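Long-range contacts in purine nucleoside phosphorylase (Grouper iridovirus, PDB 3KHS), which probably catalyses the phosphorolysis of purine nucleosides to free base and ribose 1-phosphate in purine salvage: residues R21-I26 against N71-V76; D37-S42 against S64-S69; N142-P147 against E221-K226. All blocks are in the same frame, centred on the assembly; numbering follows the deposited sequence.

Interaction 1. Residues R21-I26 against N71-V76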
ATOM      1  N   ARG B  21      21.950 -32.243   2.519  1.00 63.89           N
ATOM      2  CA  ARG B  21      21.218 -31.040   2.207  1.00 60.78           C
ATOM      3  C   ARG B  21      19.894 -31.120   2.953  1.00 56.07           C
ATOM      4  O   ARG B  21      19.287 -32.183   3.038  1.00 51.69           O
ATOM      5  CB  ARG B  21      20.975 -30.933   0.701  1.00 65.81           C
ATOM      6  CG  ARG B  21      22.249 -30.919  -0.141  1.00 70.01           C
ATOM      7  CD  ARG B  21      21.939 -30.478  -1.557  1.00 72.29           C
ATOM      8  NE  ARG B  21      22.157 -29.041  -1.745  1.00 81.89           N
ATOM      9  CZ  ARG B  21      21.635 -28.315  -2.738  1.00 84.35           C
ATOM     10  NH1 ARG B  21      20.846 -28.883  -3.649  1.00 83.71           N
ATOM     11  NH2 ARG B  21      21.913 -27.018  -2.837  1.00 79.18           N
ATOM     12  N   PRO B  22      19.451 -30.001   3.538  1.00 52.99           N
ATOM     13  CA  PRO B  22      18.189 -29.965   4.272  1.00 49.20           C
ATOM     14  C   PRO B  22      17.020 -30.180   3.318  1.00 47.85           C
ATOM     15  O   PRO B  22      17.052 -29.720   2.183  1.00 49.51           O
ATOM     16  CB  PRO B  22      18.200 -28.573   4.879  1.00 50.87           C
ATOM     17  CG  PRO B  22      18.939 -27.778   3.841  1.00 48.20           C
ATOM     18  CD  PRO B  22      20.103 -28.682   3.573  1.00 53.15           C
ATOM     19  N   VAL B  23      15.999 -30.903   3.769  1.00 45.97           N
ATOM     20  CA  VAL B  23      14.830 -31.154   2.930  1.00 44.02           C
ATOM     21  C   VAL B  23      13.609 -30.420   3.520  1.00 44.54           C
ATOM     22  O   VAL B  23      12.613 -30.141   2.822  1.00 41.98           O
ATOM     23  CB  VAL B  23      14.530 -32.675   2.818  1.00 42.87           C
ATOM     24  CG1 VAL B  23      14.358 -33.290   4.201  1.00 42.23           C
ATOM     25  CG2 VAL B  23      13.268 -32.896   1.986  1.00 46.62           C
ATOM     26  N   LEU B  24      13.693 -30.120   4.814  1.00 38.39           N
ATOM     27  CA  LEU B  24      12.635 -29.392   5.490  1.00 40.99           C
ATOM     28  C   LEU B  24      13.185 -28.112   6.112  1.00 38.34           C
ATOM     29  O   LEU B  24      14.261 -28.109   6.723  1.00 42.30           O
ATOM     30  CB  LEU B  24      11.983 -30.223   6.595  1.00 41.75           C
ATOM     31  CG  LEU B  24      10.958 -29.381   7.376  1.00 39.66           C
ATOM     32  CD1 LEU B  24       9.576 -29.936   7.179  1.00 34.47           C
ATOM     33  CD2 LEU B  24      11.325 -29.351   8.826  1.00 38.17           C
ATOM     34  N   GLY B  25      12.438 -27.028   5.969  1.00 35.43           N
ATOM     35  CA  GLY B  25      12.874 -25.762   6.538  1.00 35.79           C
ATOM     36  C   GLY B  25      11.961 -25.245   7.642  1.00 34.47           C
ATOM     37  O   GLY B  25      10.758 -25.493   7.650  1.00 35.99           O
ATOM     38  N   ILE B  26      12.531 -24.512   8.585  1.00 36.22           N
ATOM     39  CA  ILE B  26      11.751 -23.960   9.686  1.00 39.57           C
ATOM     40  C   ILE B  26      12.120 -22.489   9.877  1.00 40.84           C
ATOM     41  O   ILE B  26      13.295 -22.140   9.834  1.00 41.35           O
ATOM     42  CB  ILE B  26      12.047 -24.670  11.047  1.00 41.12           C
ATOM     43  CG1 ILE B  26      11.949 -26.187  10.900  1.00 41.95           C
ATOM     44  CG2 ILE B  26      11.069 -24.162  12.133  1.00 27.12           C
ATOM     45  CD1 ILE B  26      12.483 -26.935  12.103  1.00 38.70           C
ATOM     46  N   ASN B  71      13.698 -36.029  14.235  1.00 55.86           N
ATOM     47  CA  ASN B  71      12.951 -37.232  13.887  1.00 58.71           C
ATOM     48  C   ASN B  71      13.409 -37.859  12.559  1.00 58.46           C
ATOM     49  O   ASN B  71      12.598 -38.334  11.763  1.00 58.91           O
ATOM     50  CB  ASN B  71      11.443 -36.930  13.869  1.00 58.85           C
ATOM     51  CG  ASN B  71      10.910 -36.500  15.247  1.00 62.27           C
ATOM     52  OD1 ASN B  71      11.325 -37.026  16.278  1.00 59.91           O
ATOM     53  ND2 ASN B  71       9.978 -35.552  15.259  1.00 66.54           N
ATOM     54  N   GLY B  72      14.722 -37.848  12.338  1.00 59.26           N
ATOM     55  CA  GLY B  72      15.296 -38.433  11.136  1.00 60.00           C
ATOM     56  C   GLY B  72      15.233 -37.607   9.867  1.00 58.32           C
ATOM     57  O   GLY B  72      15.575 -38.093   8.784  1.00 60.67           O
ATOM     58  N   VAL B  73      14.811 -36.354  10.004  1.00 54.99           N
ATOM     59  CA  VAL B  73      14.678 -35.443   8.877  1.00 49.07           C
ATOM     60  C   VAL B  73      15.747 -34.356   8.913  1.00 45.91           C
ATOM     61  O   VAL B  73      15.900 -33.712   9.939  1.00 44.59           O
ATOM     62  CB  VAL B  73      13.284 -34.783   8.937  1.00 47.42           C
ATOM     63  CG1 VAL B  73      13.093 -33.820   7.769  1.00 46.12           C
ATOM     64  CG2 VAL B  73      12.198 -35.873   8.950  1.00 39.76           C
ATOM     65  N   SER B  74      16.491 -34.162   7.820  1.00 45.84           N
ATOM     66  CA  SER B  74      17.501 -33.105   7.798  1.00 45.04           C
ATOM     67  C   SER B  74      16.765 -31.773   7.574  1.00 44.01           C
ATOM     68  O   SER B  74      16.026 -31.580   6.588  1.00 43.31           O
ATOM     69  CB  SER B  74      18.527 -33.353   6.696  1.00 45.58           C
ATOM     70  OG  SER B  74      17.869 -33.654   5.487  1.00 53.81           O
ATOM     71  N   CYS B  75      16.966 -30.861   8.510  1.00 41.58           N
ATOM     72  CA  CYS B  75      16.302 -29.567   8.469  1.00 42.64           C
ATOM     73  C   CYS B  75      17.287 -28.408   8.532  1.00 43.19           C
ATOM     74  O   CYS B  75      18.444 -28.560   8.972  1.00 38.54           O
ATOM     75  CB  CYS B  75      15.351 -29.414   9.691  1.00 37.37           C
ATOM     76  SG  CYS B  75      14.181 -30.762  10.107  1.00 36.98           S
ATOM     77  N   VAL B  76      16.792 -27.250   8.095  1.00 44.30           N
ATOM     78  CA  VAL B  76      17.512 -25.986   8.180  1.00 41.62           C
ATOM     79  C   VAL B  76      16.504 -25.124   8.948  1.00 41.66           C
ATOM     80  O   VAL B  76      15.332 -25.061   8.580  1.00 37.50           O
ATOM     81  CB  VAL B  76      17.833 -25.349   6.788  1.00 33.67           C
ATOM     82  CG1 VAL B  76      16.616 -25.237   5.961  1.00 27.79           C
ATOM     83  CG2 VAL B  76      18.426 -23.965   6.993  1.00 35.04           C
TER

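Interaction 2. Residues D37-S42 against S64-S69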
ATOM      1  N   ASP B  37      16.680 -25.592  19.127  1.00 59.17           N
ATOM      2  CA  ASP B  37      17.449 -26.500  19.960  1.00 61.08           C
ATOM      3  C   ASP B  37      17.040 -27.932  19.652  1.00 62.79           C
ATOM      4  O   ASP B  37      17.730 -28.873  20.021  1.00 63.53           O
ATOM      5  CB  ASP B  37      17.188 -26.228  21.439  1.00 61.82           C
ATOM      6  CG  ASP B  37      17.385 -24.772  21.817  1.00 67.80           C
ATOM      7  OD1 ASP B  37      18.229 -24.085  21.175  1.00 67.13           O
ATOM      8  OD2 ASP B  37      16.695 -24.330  22.773  1.00 63.96           O
ATOM      9  N   SER B  38      15.914 -28.091  18.975  1.00 59.57           N
ATOM     10  CA  SER B  38      15.428 -29.411  18.630  1.00 62.03           C
ATOM     11  C   SER B  38      16.238 -30.116  17.546  1.00 61.87           C
ATOM     12  O   SER B  38      16.063 -31.314  17.319  1.00 60.14           O
ATOM     13  CB  SER B  38      13.977 -29.322  18.184  1.00 61.76           C
ATOM     14  OG  SER B  38      13.166 -28.974  19.284  1.00 74.47           O
ATOM     15  N   LEU B  39      17.107 -29.386  16.860  1.00 57.09           N
ATOM     16  CA  LEU B  39      17.912 -30.015  15.818  1.00 59.03           C
ATOM     17  C   LEU B  39      19.118 -30.727  16.396  1.00 60.03           C
ATOM     18  O   LEU B  39      19.862 -30.164  17.194  1.00 57.45           O
ATOM     19  CB  LEU B  39      18.370 -28.994  14.773  1.00 57.67           C
ATOM     20  CG  LEU B  39      17.312 -28.661  13.719  1.00 56.38           C
ATOM     21  CD1 LEU B  39      16.148 -27.935  14.365  1.00 57.19           C
ATOM     22  CD2 LEU B  39      17.930 -27.822  12.631  1.00 51.47           C
ATOM     23  N   GLU B  40      19.303 -31.971  15.973  1.00 62.30           N
ATOM     24  CA  GLU B  40      20.403 -32.805  16.440  1.00 61.21           C
ATOM     25  C   GLU B  40      21.602 -32.773  15.510  1.00 61.93           C
ATOM     26  O   GLU B  40      21.442 -32.616  14.301  1.00 62.28           O
ATOM     27  CB  GLU B  40      19.918 -34.247  16.582  1.00 65.64           C
ATOM     28  CG  GLU B  40      18.997 -34.486  17.769  1.00 67.48           C
ATOM     29  CD  GLU B  40      18.356 -35.862  17.743  1.00 67.87           C
ATOM     30  OE1 GLU B  40      17.366 -36.057  17.002  1.00 65.70           O
ATOM     31  OE2 GLU B  40      18.854 -36.756  18.459  1.00 74.54           O
ATOM     32  N   THR B  41      22.797 -32.937  16.078  1.00 62.98           N
ATOM     33  CA  THR B  41      24.039 -32.940  15.300  1.00 66.18           C
ATOM     34  C   THR B  41      24.030 -31.679  14.453  1.00 65.91           C
ATOM     35  O   THR B  41      24.234 -31.713  13.234  1.00 68.10           O
ATOM     36  CB  THR B  41      24.089 -34.172  14.374  1.00 70.13           C
ATOM     37  OG1 THR B  41      23.504 -35.294  15.052  1.00 69.41           O
ATOM     38  CG2 THR B  41      25.545 -34.497  13.977  1.00 68.39           C
ATOM     39  N   SER B  42      23.812 -30.560  15.123  1.00 64.85           N
ATOM     40  CA  SER B  42      23.682 -29.294  14.439  1.00 64.42           C
ATOM     41  C   SER B  42      24.899 -28.426  14.212  1.00 63.28           C
ATOM     42  O   SER B  42      25.796 -28.325  15.048  1.00 65.00           O
ATOM     43  CB  SER B  42      22.606 -28.472  15.146  1.00 62.69           C
ATOM     44  OG  SER B  42      22.907 -28.345  16.522  1.00 56.88           O
ATOM     45  N   SER B  64      20.501 -16.584  13.590  1.00 47.42           N
ATOM     46  CA  SER B  64      21.323 -17.690  13.138  1.00 46.61           C
ATOM     47  C   SER B  64      20.538 -18.747  12.399  1.00 48.24           C
ATOM     48  O   SER B  64      19.342 -18.938  12.620  1.00 49.16           O
ATOM     49  CB  SER B  64      22.061 -18.333  14.310  1.00 47.50           C
ATOM     50  OG  SER B  64      21.202 -18.524  15.422  1.00 47.39           O
ATOM     51  N   LEU B  65      21.240 -19.435  11.512  1.00 49.13           N
ATOM     52  CA  LEU B  65      20.672 -20.493  10.693  1.00 44.72           C
ATOM     53  C   LEU B  65      21.227 -21.795  11.276  1.00 47.62           C
ATOM     54  O   LEU B  65      22.433 -21.935  11.452  1.00 51.16           O
ATOM     55  CB  LEU B  65      21.135 -20.294   9.255  1.00 37.97           C
ATOM     56  CG  LEU B  65      20.342 -20.838   8.077  1.00 38.12           C
ATOM     57  CD1 LEU B  65      18.899 -20.407   8.202  1.00 38.68           C
ATOM     58  CD2 LEU B  65      20.950 -20.323   6.757  1.00 33.32           C
ATOM     59  N   ILE B  66      20.350 -22.743  11.581  1.00 46.64           N
ATOM     60  CA  ILE B  66      20.765 -24.006  12.179  1.00 44.06           C
ATOM     61  C   ILE B  66      20.491 -25.194  11.277  1.00 43.90           C
ATOM     62  O   ILE B  66      19.378 -25.347  10.769  1.00 42.27           O
ATOM     63  CB  ILE B  66      20.040 -24.229  13.537  1.00 41.82           C
ATOM     64  CG1 ILE B  66      20.289 -23.040  14.461  1.00 46.25           C
ATOM     65  CG2 ILE B  66      20.548 -25.483  14.220  1.00 44.38           C
ATOM     66  CD1 ILE B  66      19.792 -23.266  15.872  1.00 51.93           C
ATOM     67  N   PHE B  67      21.508 -26.025  11.059  1.00 43.83           N
ATOM     68  CA  PHE B  67      21.328 -27.219  10.224  1.00 47.59           C
ATOM     69  C   PHE B  67      21.445 -28.437  11.102  1.00 48.86           C
ATOM     70  O   PHE B  67      22.409 -28.562  11.867  1.00 54.60           O
ATOM     71  CB  PHE B  67      22.377 -27.326   9.130  1.00 42.89           C
ATOM     72  CG  PHE B  67      22.369 -26.189   8.185  1.00 41.71           C
ATOM     73  CD1 PHE B  67      22.987 -24.995   8.520  1.00 37.18           C
ATOM     74  CD2 PHE B  67      21.714 -26.294   6.965  1.00 42.98           C
ATOM     75  CE1 PHE B  67      22.951 -23.924   7.657  1.00 37.44           C
ATOM     76  CE2 PHE B  67      21.672 -25.214   6.085  1.00 37.73           C
ATOM     77  CZ  PHE B  67      22.288 -24.031   6.431  1.00 35.62           C
ATOM     78  N   GLY B  68      20.472 -29.338  10.989  1.00 43.10           N
ATOM     79  CA  GLY B  68      20.492 -30.528  11.808  1.00 42.53           C
ATOM     80  C   GLY B  68      19.273 -31.377  11.537  1.00 47.10           C
ATOM     81  O   GLY B  68      18.445 -31.051  10.688  1.00 46.77           O
ATOM     82  N   SER B  69      19.147 -32.470  12.271  1.00 50.59           N
ATOM     83  CA  SER B  69      18.028 -33.369  12.062  1.00 52.48           C
ATOM     84  C   SER B  69      17.042 -33.386  13.210  1.00 48.58           C
ATOM     85  O   SER B  69      17.372 -33.084  14.359  1.00 45.03           O
ATOM     86  CB  SER B  69      18.520 -34.796  11.861  1.00 55.09           C
ATOM     87  OG  SER B  69      18.833 -35.364  13.124  1.00 63.06           O
TER
HETATM   88  O   HOH W   1      16.598 -37.075  14.095  1.00 56.53           O

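Interaction 3. Residues N142-P147 against E221-K226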
ATOM      1  N   ASN B 142       5.077  -6.132  -2.985  1.00 30.57           N
ATOM      2  CA  ASN B 142       4.917  -7.552  -3.269  1.00 36.10           C
ATOM      3  C   ASN B 142       6.326  -8.152  -3.366  1.00 30.69           C
ATOM      4  O   ASN B 142       7.172  -7.645  -4.081  1.00 34.76           O
ATOM      5  CB  ASN B 142       4.167  -7.735  -4.592  1.00 35.26           C
ATOM      6  CG  ASN B 142       3.754  -9.175  -4.821  1.00 41.33           C
ATOM      7  OD1 ASN B 142       4.593 -10.030  -5.117  1.00 35.72           O
ATOM      8  ND2 ASN B 142       2.465  -9.459  -4.650  1.00 30.51           N
ATOM      9  N   PRO B 143       6.574  -9.250  -2.668  1.00 32.51           N
ATOM     10  CA  PRO B 143       7.892  -9.896  -2.664  1.00 35.60           C
ATOM     11  C   PRO B 143       8.393 -10.451  -4.007  1.00 30.17           C
ATOM     12  O   PRO B 143       9.559 -10.762  -4.144  1.00 35.12           O
ATOM     13  CB  PRO B 143       7.725 -10.971  -1.595  1.00 34.17           C
ATOM     14  CG  PRO B 143       6.312 -11.462  -1.874  1.00 33.10           C
ATOM     15  CD  PRO B 143       5.530 -10.172  -2.188  1.00 32.12           C
ATOM     16  N   LEU B 144       7.509 -10.566  -4.982  1.00 30.16           N
ATOM     17  CA  LEU B 144       7.885 -11.068  -6.292  1.00 29.43           C
ATOM     18  C   LEU B 144       8.020  -9.916  -7.261  1.00 29.84           C
ATOM     19  O   LEU B 144       8.383 -10.111  -8.419  1.00 27.36           O
ATOM     20  CB  LEU B 144       6.842 -12.036  -6.851  1.00 26.05           C
ATOM     21  CG  LEU B 144       6.602 -13.276  -6.008  1.00 30.22           C
ATOM     22  CD1 LEU B 144       5.489 -14.084  -6.620  1.00 30.00           C
ATOM     23  CD2 LEU B 144       7.892 -14.084  -5.937  1.00 33.58           C
ATOM     24  N   THR B 145       7.724  -8.705  -6.818  1.00 34.95           N
ATOM     25  CA  THR B 145       7.863  -7.578  -7.744  1.00 38.27           C
ATOM     26  C   THR B 145       9.285  -7.537  -8.294  1.00 39.64           C
ATOM     27  O   THR B 145      10.253  -7.699  -7.546  1.00 45.63           O
ATOM     28  CB  THR B 145       7.541  -6.231  -7.075  1.00 39.02           C
ATOM     29  OG1 THR B 145       6.142  -6.181  -6.757  1.00 39.70           O
ATOM     30  CG2 THR B 145       7.912  -5.068  -8.003  1.00 26.29           C
ATOM     31  N   GLY B 146       9.391  -7.343  -9.608  1.00 45.28           N
ATOM     32  CA  GLY B 146      10.684  -7.298 -10.284  1.00 47.03           C
ATOM     33  C   GLY B 146      10.768  -8.324 -11.398  1.00 49.26           C
ATOM     34  O   GLY B 146       9.751  -8.906 -11.763  1.00 51.07           O
ATOM     35  N   PRO B 147      11.951  -8.547 -11.989  1.00 53.62           N
ATOM     36  CA  PRO B 147      12.070  -9.544 -13.060  1.00 52.88           C
ATOM     37  C   PRO B 147      11.912 -10.954 -12.518  1.00 55.58           C
ATOM     38  O   PRO B 147      12.297 -11.235 -11.379  1.00 57.47           O
ATOM     39  CB  PRO B 147      13.471  -9.291 -13.621  1.00 56.00           C
ATOM     40  CG  PRO B 147      14.185  -8.567 -12.507  1.00 52.60           C
ATOM     41  CD  PRO B 147      13.115  -7.649 -12.003  1.00 48.83           C
ATOM     42  N   GLU B 221       6.607 -14.363   2.858  1.00 26.31           N
ATOM     43  CA  GLU B 221       7.503 -15.502   2.813  1.00 33.63           C
ATOM     44  C   GLU B 221       6.843 -16.729   2.170  1.00 37.87           C
ATOM     45  O   GLU B 221       7.492 -17.457   1.409  1.00 41.06           O
ATOM     46  CB  GLU B 221       7.992 -15.848   4.208  1.00 32.29           C
ATOM     47  CG  GLU B 221       8.948 -14.822   4.798  1.00 24.73           C
ATOM     48  CD  GLU B 221       8.745 -14.689   6.294  1.00 35.24           C
ATOM     49  OE1 GLU B 221       7.925 -13.840   6.718  1.00 33.17           O
ATOM     50  OE2 GLU B 221       9.381 -15.455   7.047  1.00 39.29           O
ATOM     51  N   THR B 222       5.566 -16.964   2.458  1.00 32.61           N
ATOM     52  CA  THR B 222       4.884 -18.114   1.861  1.00 33.42           C
ATOM     53  C   THR B 222       4.556 -17.849   0.397  1.00 32.01           C
ATOM     54  O   THR B 222       4.419 -18.779  -0.392  1.00 34.31           O
ATOM     55  CB  THR B 222       3.577 -18.485   2.616  1.00 29.46           C
ATOM     56  OG1 THR B 222       2.634 -17.397   2.527  1.00 34.36           O
ATOM     57  CG2 THR B 222       3.890 -18.770   4.077  1.00 22.22           C
ATOM     58  N   ILE B 223       4.419 -16.584   0.025  1.00 31.69           N
ATOM     59  CA  ILE B 223       4.149 -16.284  -1.375  1.00 33.82           C
ATOM     60  C   ILE B 223       5.379 -16.719  -2.185  1.00 32.02           C
ATOM     61  O   ILE B 223       5.260 -17.319  -3.240  1.00 33.30           O
ATOM     62  CB  ILE B 223       3.962 -14.776  -1.638  1.00 32.98           C
ATOM     63  CG1 ILE B 223       2.639 -14.290  -1.045  1.00 26.97           C
ATOM     64  CG2 ILE B 223       4.038 -14.507  -3.157  1.00 26.17           C
ATOM     65  CD1 ILE B 223       2.473 -12.781  -1.170  1.00 22.15           C
ATOM     66  N   VAL B 224       6.557 -16.383  -1.678  1.00 34.44           N
ATOM     67  CA  VAL B 224       7.807 -16.703  -2.339  1.00 34.66           C
ATOM     68  C   VAL B 224       8.103 -18.209  -2.281  1.00 36.87           C
ATOM     69  O   VAL B 224       8.501 -18.800  -3.273  1.00 36.72           O
ATOM     70  CB  VAL B 224       8.936 -15.891  -1.713  1.00 32.95           C
ATOM     71  CG1 VAL B 224      10.278 -16.352  -2.261  1.00 30.07           C
ATOM     72  CG2 VAL B 224       8.682 -14.392  -1.974  1.00 24.45           C
ATOM     73  N   ALA B 225       7.888 -18.820  -1.127  1.00 34.80           N
ATOM     74  CA  ALA B 225       8.101 -20.245  -0.958  1.00 36.45           C
ATOM     75  C   ALA B 225       7.237 -21.010  -1.983  1.00 37.26           C
ATOM     76  O   ALA B 225       7.722 -21.853  -2.748  1.00 36.37           O
ATOM     77  CB  ALA B 225       7.699 -20.636   0.452  1.00 30.07           C
ATOM     78  N   LYS B 226       5.950 -20.685  -1.991  1.00 39.07           N
ATOM     79  CA  LYS B 226       4.988 -21.333  -2.873  1.00 37.20           C
ATOM     80  C   LYS B 226       5.401 -21.192  -4.314  1.00 38.96           C
ATOM     81  O   LYS B 226       5.293 -22.127  -5.102  1.00 39.13           O
ATOM     82  CB  LYS B 226       3.607 -20.717  -2.706  1.00 39.90           C
ATOM     83  CG  LYS B 226       2.481 -21.575  -3.280  1.00 42.86           C
ATOM     84  CD  LYS B 226       2.370 -22.901  -2.531  1.00 41.38           C
ATOM     85  CE  LYS B 226       1.669 -23.927  -3.382  1.00 50.84           C
ATOM     86  NZ  LYS B 226       0.313 -23.470  -3.747  1.00 52.79           N
TER

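Interaction 1. Residues R21-I26 against N71-V76
P22 lays its ring across V76 on one side of the parallel strand pair, with P22 CB 3.8 Å from V76 CB. V76 CG1 sits between its own N and carbonyl carbon (chi1 53°). From there it lies 3.8 Å from G25 CA. On the other side the bumps are L24, C75 and V73. L24 CD2 presses on C75 SG at 3.4 Å. V73 CG1, anti to its backbone N, touches both L24 CB and V23 CG1, at 3.9 and 3.8 Å.

The backbones are joined in parallel fashion. V76 N bonds to L24 O, and I26 N to V76 O at 2.9 Å. Earlier, S74 O takes two bonds: V23 N from above the carbonyl plane, and L24 N in that plane at 3.3 Å. S74 OG adds a bond to R21 O at 3.2 Å, donor tilted 32° from the plane.

The contact lies in the mixed sheet of the phosphorylase fold. Strand 24-28 runs between strands 73-79 and 107-116. Helix 257-279 covers the L24 and V73 side through I276, while V76 packs on L65 and F67 of strand 64-70.

Interaction 2. Residues D37-S42 against S64-S69
E40 and S69 pair through their backbones. E40 N gives a hydrogen bond to S69 O at 2.8 Å, nearly straight at 171°. S69 N returns one to E40 O at 3.1 Å, in the carbonyl plane and on a lone pair. This makes a hydrogen-bonded antiparallel pair, with the E40 and S69 side chains on the same face.

Two CA-H...O contacts lie to either side of the pair along 37-42. L39 CA lies 3.4 Å from S69 O, the acceptor of the E40 N bond. S42 CA lies 3.0 Å from F67 O.

The polar side chains meet through one water. It donates to E40 OE1 and lies 3.0 Å from S69 OG. The E40 chain is extended beyond CG (chi2 170°), which carries CD out from the strand.

Strand 64-70 belongs to the mixed sheet of the phosphorylase fold. The other chain turns a corner at T41, where phi is positive, and runs on as strand 42-46, antiparallel to strand 64-70.

Apolar contacts cover the inner part. L39 CD2 lies over the backbone of 66-68, 3.4 Å from G68 N, and meets I66 CG2 at 3.9 Å. I66 CG2 also touches S42 CB, at 3.7 Å. G68 has no side chain, and a CB there would clash with L39 CB and E40 O. F67 turns away from 37-42 and packs on L18 and L103.

Interaction 3. Residues N142-P147 against E221-K226
A type I beta turn, N142 to T145, sets its two middle residues against helix 219-227. P143 has its CB directed toward the helix and touches it with CB and CG. P143 CB lies 3.6 Å from V224 CG2, and the two side chains slide past each other in opposite directions. The same ring crosses I223 at about a right angle, with P143 CG 4.0 Å from I223 CG2. L144 reaches in beside it with both methyls. L144 CD1 meets I223 CG2 at 3.8 Å, and L144 CD2 meets V224 CG2 at 4.1 Å. I223 CG2 stands anti to its backbone N, and there it touches both P143 and L144. All four residues are buried.

The turn is held from within. T145 N bonds to N142 O at 3.0 Å. N142 OD1 takes the N-H of L144 on an in-plane lone pair, also at 3.0 Å. N142 ND2 bonds to G137 O and to S196 OG of a second subunit. L144 also packs on P195 of that subunit, so the turn touches its own helix and a second subunit of the trimeric assembly. R98 on helix 95-102 bonds to P143 O. The bond from N142 OD1 to L144 N defines an Asx turn, here starting at the same residue as the type I beta turn.

From the N terminus, strand 24-28 comes first, and the chain then passes through 37-42 to strands 42-46, 64-70 and 73-79. Interaction 2 closes the shorter loop, between 37-42 and 64-69. It lies wholly within the longer loop closed by interaction 1, between 21-26 and 71-76. The two touch, their centres about 9 Å apart, because strands 64-70 and 73-79 are neighbours in the sheet; C75 N probably bonds to G68 O. Interaction 3 follows in series and closes a later loop, 142-147 to 221-226. Its centre is about 22 Å from that of interaction 1. It ties a turn at a subunit interface to helix 219-227.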